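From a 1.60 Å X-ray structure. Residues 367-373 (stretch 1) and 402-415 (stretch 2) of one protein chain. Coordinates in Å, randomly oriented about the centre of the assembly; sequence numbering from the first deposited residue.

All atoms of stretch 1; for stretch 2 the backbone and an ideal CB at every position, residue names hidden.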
# COMPACT_ATOMS: atom_id res chain seq x y z
N ILE A 367 26.86 -22.92 -26.47
CA ILE A 367 26.89 -21.52 -26.04
C ILE A 367 25.65 -21.25 -25.20
O ILE A 367 24.71 -22.05 -25.18
CB ILE A 367 26.91 -20.53 -27.24
CG1 ILE A 367 25.61 -20.62 -28.06
CG2 ILE A 367 28.11 -20.77 -28.13
CD1 ILE A 367 25.47 -19.51 -29.10
N VAL A 368 25.67 -20.13 -24.48
CA VAL A 368 24.45 -19.58 -23.90
C VAL A 368 24.10 -18.39 -24.78
O VAL A 368 24.99 -17.63 -25.16
CB VAL A 368 24.67 -19.13 -22.45
CG1 VAL A 368 23.46 -18.36 -21.94
CG2 VAL A 368 24.96 -20.34 -21.56
N LEU A 369 22.83 -18.26 -25.16
CA LEU A 369 22.40 -17.18 -26.04
C LEU A 369 21.42 -16.29 -25.28
O LEU A 369 20.43 -16.78 -24.74
CB LEU A 369 21.72 -17.73 -27.29
CG LEU A 369 21.31 -16.65 -28.29
CD1 LEU A 369 22.53 -16.01 -28.90
CD2 LEU A 369 20.42 -17.23 -29.39
N VAL A 370 21.70 -14.99 -25.25
CA VAL A 370 20.84 -14.01 -24.59
C VAL A 370 20.44 -12.97 -25.62
O VAL A 370 21.22 -12.66 -26.52
CB VAL A 370 21.61 -13.34 -23.44
CG1 VAL A 370 20.75 -12.26 -22.76
CG2 VAL A 370 22.05 -14.39 -22.42
N GLU A 371 19.22 -12.44 -25.54
CA GLU A 371 18.78 -11.48 -26.55
C GLU A 371 17.99 -10.31 -25.96
O GLU A 371 17.10 -10.50 -25.13
CB GLU A 371 17.98 -12.18 -27.66
CG GLU A 371 17.22 -11.25 -28.61
CD GLU A 371 15.87 -10.81 -28.05
OE1 GLU A 371 15.58 -9.60 -28.12
OE2 GLU A 371 15.09 -11.66 -27.54
N GLU A 372 18.34 -9.11 -26.40
CA GLU A 372 17.57 -7.90 -26.11
C GLU A 372 17.81 -6.95 -27.28
O GLU A 372 18.49 -5.94 -27.15
CB GLU A 372 18.01 -7.27 -24.79
CG GLU A 372 17.07 -6.16 -24.29
CD GLU A 372 17.44 -5.66 -22.91
OE1 GLU A 372 17.27 -6.41 -21.92
OE2 GLU A 372 17.92 -4.52 -22.81
N CYS A 373 17.25 -7.33 -28.42
CA CYS A 373 17.35 -6.55 -29.65
C CYS A 373 15.99 -6.72 -30.31
O CYS A 373 15.80 -7.58 -31.17
CB CYS A 373 18.46 -7.11 -30.54
SG CYS A 373 18.85 -6.03 -31.93
N UNK A 402 17.73 -5.27 -18.77
CA UNK A 402 17.88 -6.50 -17.99
C UNK A 402 18.95 -7.42 -18.58
O UNK A 402 19.77 -7.97 -17.85
CB UNK A 402 16.54 -7.24 -17.91
N UNK A 403 18.95 -7.57 -19.90
CA UNK A 403 19.72 -8.65 -20.52
C UNK A 403 21.23 -8.45 -20.50
O UNK A 403 21.99 -9.42 -20.33
CB UNK A 403 19.27 -8.82 -21.97
N UNK A 404 21.68 -7.22 -20.67
CA UNK A 404 23.11 -6.95 -20.66
C UNK A 404 23.75 -7.40 -19.33
O UNK A 404 24.67 -8.21 -19.34
CB UNK A 404 23.36 -5.46 -20.90
N UNK A 405 23.25 -6.89 -18.19
CA UNK A 405 23.78 -7.42 -16.93
C UNK A 405 23.39 -8.88 -16.65
O UNK A 405 24.18 -9.62 -16.05
CB UNK A 405 23.30 -6.54 -15.77
N UNK A 406 22.21 -9.33 -17.08
CA UNK A 406 21.84 -10.72 -16.81
C UNK A 406 22.83 -11.69 -17.46
O UNK A 406 23.13 -12.75 -16.90
CB UNK A 406 20.42 -11.00 -17.31
N UNK A 407 23.33 -11.32 -18.63
CA UNK A 407 24.35 -12.11 -19.33
C UNK A 407 25.57 -12.33 -18.45
O UNK A 407 26.13 -13.43 -18.43
CB UNK A 407 24.76 -11.42 -20.63
N UNK A 408 25.99 -11.28 -17.75
CA UNK A 408 27.11 -11.40 -16.82
C UNK A 408 26.78 -12.41 -15.73
O UNK A 408 27.63 -13.21 -15.34
CB UNK A 408 27.45 -10.04 -16.20
N UNK A 409 25.56 -12.36 -15.22
CA UNK A 409 25.15 -13.29 -14.18
C UNK A 409 25.13 -14.73 -14.69
O UNK A 409 25.54 -15.65 -13.98
CB UNK A 409 23.77 -12.90 -13.64
N UNK A 410 24.63 -14.92 -15.91
CA UNK A 410 24.61 -16.24 -16.53
C UNK A 410 26.04 -16.76 -16.71
O UNK A 410 26.32 -17.93 -16.45
CB UNK A 410 23.88 -16.19 -17.88
N UNK A 411 26.94 -15.87 -17.10
CA UNK A 411 28.36 -16.21 -17.22
C UNK A 411 28.99 -16.62 -15.89
O UNK A 411 29.76 -17.58 -15.83
CB UNK A 411 29.13 -15.02 -17.80
N UNK A 412 28.68 -15.89 -14.82
CA UNK A 412 29.14 -16.27 -13.49
C UNK A 412 28.64 -17.67 -13.15
O UNK A 412 29.35 -18.47 -12.55
CB UNK A 412 28.67 -15.26 -12.44
N UNK A 413 27.41 -17.97 -13.57
CA UNK A 413 26.82 -19.29 -13.38
C UNK A 413 27.58 -20.39 -14.11
O UNK A 413 27.73 -21.50 -13.58
CB UNK A 413 25.36 -19.28 -13.85
N UNK A 414 28.03 -20.10 -15.32
CA UNK A 414 28.84 -21.06 -16.09
C UNK A 414 30.13 -21.38 -15.36
O UNK A 414 30.64 -22.50 -15.46
CB UNK A 414 29.15 -20.51 -17.48
N UNK A 415 30.69 -20.41 -14.65
CA UNK A 415 31.92 -20.67 -13.92
C UNK A 415 31.65 -21.44 -12.63
O UNK A 415 32.43 -22.31 -12.25
CB UNK A 415 32.64 -19.35 -13.61

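The strand of stretch 1 runs nearly antiparallel to the helix of stretch 2 (166° between their directions, axes 8.5 Å apart at closest approach). Val-368, Val-370 and Glu-372 direct their CA-to-CB bonds toward the helix, offering two apolar patches and, at the helix's N-terminal end, a carboxylate.

At position 402 the CB points sideways, 4.2 Å from Glu-372 OE1, so stretch 1 hardly restricts the side chain; the backbone N, 3.4 Å from Glu-372 OE1, matters more. The residue is Trp-402, whose N gives that oxygen a weak hydrogen bond.

Position 403 is the tightest. Its CB points toward the strand, and an ideal CB lies 3.1 Å from Glu-372 OE1 and 3.8 Å from Val-370 CG1. Its backbone N donates a 2.9 Å hydrogen bond to Glu-372 OE1. A small or polar side chain would suit, and a hydroxyl, amide or protonated acid could address the carboxylate. The residue is Asp-403. Its OD2 lies 2.6 Å from Glu-372 OE1, so close that one of the two acids probably carries a proton. Its OD1 packs 3.3 Å from Val-370 CG1.

At 404 the CB points sideways with no atom of stretch 1 within 5.5 Å, so many side chains would fit. Leu-404 leads its side chain away; its N donates to water 1 (2.9 Å), which donates to Glu-372 OE2 (2.8 Å).

Positions 405 and 406 are unconstrained by close atoms, although the CB of 406 points toward the strand. They are Pro-405 and Ala-406.

Val-370 CA lies 6.6 Å from the CA of 407, whose sideways CB is 4.4 Å from Val-370 CG2. An apolar group suits the valine; a small one is enough, though a larger one leading sideways is not excluded. Ala-407 makes this contact through its CB.

Positions 408 and 409 are out of reach: Val-408 and Gly-409.

The CB of 410 points toward the strand, 4.6 Å from Val-368 CG1 and 5.2 Å from Val-370 CG2, leaving room for a medium-sized apolar chain such as Leu, Ile or Met. Leu-410 (m, t) brings CD1 to 3.6 Å from Val-370 CG2 and 4.4 Å from Val-368 CG1, bridging both valines.

Stretch 1 sets no preference at 411, 412 or 413: Ala-411, Leu-412 and Gly-413. An ideal CB of Gly-413 would lie 3.1 Å from Leu-410 O.

At 414 the CB points toward the strand with nothing of stretch 1 within 5.5 Å, but a side chain of more than one carbon can approach Val-368; apolar or long polar chains would suit. Glu-414 brings OE2 4.1 Å from Val-368 CG2, while its carboxylate hydrogen-bonds elsewhere in the structure. Position 415 is out of reach, without preference; it is Glu-415.

Stretch 2, residues 402-415: WDLPAAVGLALGEE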
# COMPACT_ATOMS: atom_id res chain seq x y z
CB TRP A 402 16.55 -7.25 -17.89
CG TRP A 402 16.65 -8.46 -17.01
CD1 TRP A 402 16.57 -8.49 -15.64
CD2 TRP A 402 16.84 -9.81 -17.44
NE1 TRP A 402 16.71 -9.79 -15.20
CE2 TRP A 402 16.87 -10.62 -16.28
CE3 TRP A 402 17.00 -10.42 -18.69
CZ2 TRP A 402 17.05 -12.00 -16.33
CZ3 TRP A 402 17.17 -11.81 -18.74
CH2 TRP A 402 17.20 -12.58 -17.56
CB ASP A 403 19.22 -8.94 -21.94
CG ASP A 403 17.87 -9.66 -21.94
OD1 ASP A 403 17.88 -10.91 -21.91
OD2 ASP A 403 16.82 -8.98 -21.92
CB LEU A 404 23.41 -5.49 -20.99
CG LEU A 404 24.89 -5.14 -21.16
CD1 LEU A 404 25.03 -3.85 -21.95
CD2 LEU A 404 25.59 -5.04 -19.81
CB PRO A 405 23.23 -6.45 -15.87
CG PRO A 405 22.06 -5.77 -16.53
CD PRO A 405 22.38 -5.71 -18.00
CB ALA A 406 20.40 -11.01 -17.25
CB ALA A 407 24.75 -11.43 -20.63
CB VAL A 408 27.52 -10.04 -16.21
CG1 VAL A 408 28.57 -10.24 -15.11
CG2 VAL A 408 28.04 -9.09 -17.29
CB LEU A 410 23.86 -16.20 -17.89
CG LEU A 410 22.34 -16.03 -17.75
CD1 LEU A 410 21.69 -15.55 -19.05
CD2 LEU A 410 21.69 -17.32 -17.24
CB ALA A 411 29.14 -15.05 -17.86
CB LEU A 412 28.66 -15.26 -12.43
CG LEU A 412 29.32 -13.87 -12.47
CD1 LEU A 412 28.66 -12.95 -11.46
CD2 LEU A 412 30.83 -13.96 -12.19
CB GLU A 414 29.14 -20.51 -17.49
CG GLU A 414 27.92 -20.47 -18.39
CD GLU A 414 27.29 -21.86 -18.54
OE1 GLU A 414 27.94 -22.74 -19.14
OE2 GLU A 414 26.16 -22.07 -18.04
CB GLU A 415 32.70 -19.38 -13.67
CG GLU A 415 33.11 -18.70 -14.98
CD GLU A 415 34.04 -17.52 -14.80
OE1 GLU A 415 35.07 -17.67 -14.10
OE2 GLU A 415 33.75 -16.44 -15.36
O HOH W 1 20.18 -4.76 -21.11
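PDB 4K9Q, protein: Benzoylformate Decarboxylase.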